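Local coordinates for putative hemin storage protein (Bordetella bronchiseptica, PDB 6AU1) that cleaves deacetylated poly-beta-1,6-N-acetylglucosamine through the glycoside hydrolase domain that makes up this chain, and can disrupt bacterial biofilms, at residues A[34-38]-A[39-43]. Numbering follows the deposited sequence.
Sequences DRMKD and LAPSA
Leu39 N donates to Arg35 O at 2.8 Å and Ala40 N to Met36 O, also at 2.8 Å, the last i+4 steps of helix 22-39 as residues 34-38 run straight into 39-43. Ala40 is the first residue to leave helical geometry, its positive phi (47°) being left-handed, a conformation that a small side chain probably accepts at modest cost. Pro41, having no N-H to offer, suits a place just beyond the helix; its CD lies 3.5 Å from Met36 O, the carbonyl that accepts from Ala40. The chain thus turns into strand 43-47, the second strand of the TIM-type barrel, which runs parallel between strands 8-12 and 89-94. On the barrel-facing side, Met36 bends at chi2 (-57°) and chi3, bringing SD to 4.2 Å from Pro41 CG, the two side chains crossing at about a right angle, and CE to 4.1 Å from Leu39 CD2, with the leucine lying alongside. This flexible thioether and the two apolar residues beside it all pack on Val10 of strand 8-12. Arg35 and Asp38 have their polar partners beyond the turn: Arg35 NH2 forms a salt bridge with Asp337, while Asp38 pairs through OD1 with Arg350, tying the helix end to the C-terminal helix 346-353.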
loop_
_atom_site.group_PDB
_atom_site.type_symbol
_atom_site.label_atom_id
_atom_site.label_comp_id
_atom_site.label_asym_id
_atom_site.label_seq_id
_atom_site.Cartn_x
_atom_site.Cartn_y
_atom_site.Cartn_z
ATOM N N ASP A 34 -15.813 0.878 -17.845
ATOM C CA ASP A 34 -16.873 1.867 -18.047
ATOM C C ASP A 34 -16.930 2.897 -16.920
ATOM O O ASP A 34 -17.104 4.093 -17.171
ATOM C CB ASP A 34 -18.237 1.191 -18.183
ATOM C CG ASP A 34 -18.403 0.475 -19.508
ATOM O OD1 ASP A 34 -17.585 0.716 -20.422
ATOM O OD2 ASP A 34 -19.355 -0.324 -19.636
ATOM N N ARG A 35 -16.805 2.430 -15.683
ATOM C CA ARG A 35 -16.840 3.325 -14.533
ATOM C C ARG A 35 -15.630 4.250 -14.501
ATOM O O ARG A 35 -15.759 5.434 -14.193
ATOM C CB ARG A 35 -16.908 2.525 -13.229
ATOM C CG ARG A 35 -18.279 1.960 -12.925
ATOM C CD ARG A 35 -18.200 0.946 -11.781
ATOM N NE ARG A 35 -17.716 1.526 -10.528
ATOM C CZ ARG A 35 -18.472 2.262 -9.716
ATOM N NH1 ARG A 35 -19.734 2.523 -10.037
ATOM N NH2 ARG A 35 -17.969 2.753 -8.587
ATOM N N MET A 36 -14.453 3.717 -14.811
ATOM C CA MET A 36 -13.253 4.552 -14.788
ATOM C C MET A 36 -13.239 5.566 -15.935
ATOM O O MET A 36 -12.757 6.690 -15.770
ATOM C CB MET A 36 -11.996 3.681 -14.807
ATOM C CG MET A 36 -11.834 2.804 -13.545
ATOM S SD MET A 36 -11.811 3.726 -11.982
ATOM C CE MET A 36 -13.506 3.578 -11.422
ATOM N N LYS A 37 -13.778 5.188 -17.094
ATOM C CA LYS A 37 -13.887 6.134 -18.199
ATOM C C LYS A 37 -14.789 7.291 -17.782
ATOM O O LYS A 37 -14.501 8.456 -18.063
ATOM C CB LYS A 37 -14.419 5.433 -19.461
ATOM C CG LYS A 37 -14.622 6.330 -20.664
ATOM C CD LYS A 37 -14.812 5.511 -21.947
ATOM C CE LYS A 37 -15.838 4.397 -21.761
ATOM N NZ LYS A 37 -16.107 3.657 -23.033
ATOM N N ASP A 38 -15.855 6.960 -17.059
ATOM C CA ASP A 38 -16.846 7.937 -16.621
ATOM C C ASP A 38 -16.306 8.853 -15.523
ATOM O O ASP A 38 -16.514 10.069 -15.541
ATOM C CB ASP A 38 -18.098 7.201 -16.132
ATOM C CG ASP A 38 -19.219 8.139 -15.743
ATOM O OD1 ASP A 38 -19.267 9.271 -16.272
ATOM O OD2 ASP A 38 -20.063 7.737 -14.913
ATOM N N LEU A 39 -15.609 8.253 -14.570
ATOM C CA LEU A 39 -15.133 8.948 -13.387
ATOM C C LEU A 39 -13.873 9.755 -13.686
ATOM O O LEU A 39 -13.623 10.792 -13.059
ATOM C CB LEU A 39 -14.874 7.936 -12.273
ATOM C CG LEU A 39 -14.945 8.405 -10.830
ATOM C CD1 LEU A 39 -16.327 8.954 -10.508
ATOM C CD2 LEU A 39 -14.594 7.250 -9.905
ATOM N N ALA A 40 -13.101 9.273 -14.657
ATOM C CA ALA A 40 -11.869 9.926 -15.104
ATOM C C ALA A 40 -10.938 10.361 -13.961
ATOM O O ALA A 40 -10.586 11.540 -13.863
ATOM C CB ALA A 40 -12.213 11.134 -15.979
ATOM N N PRO A 41 -10.528 9.418 -13.103
ATOM C CA PRO A 41 -9.523 9.755 -12.090
ATOM C C PRO A 41 -8.157 10.008 -12.730
ATOM O O PRO A 41 -7.955 9.689 -13.905
ATOM C CB PRO A 41 -9.483 8.500 -11.208
ATOM C CG PRO A 41 -9.810 7.394 -12.178
ATOM C CD PRO A 41 -10.861 7.979 -13.082
ATOM N N SER A 42 -7.224 10.579 -11.977
ATOM C CA SER A 42 -5.871 10.759 -12.491
ATOM C C SER A 42 -5.173 9.408 -12.617
ATOM O O SER A 42 -4.441 9.170 -13.579
ATOM C CB SER A 42 -5.058 11.708 -11.597
ATOM O OG SER A 42 -4.971 11.232 -10.276
ATOM N N ALA A 43 -5.438 8.509 -11.669
ATOM C CA ALA A 43 -4.754 7.223 -11.633
ATOM C C ALA A 43 -5.620 6.144 -10.999
ATOM O O ALA A 43 -6.434 6.436 -10.123
ATOM C CB ALA A 43 -3.436 7.347 -10.868
#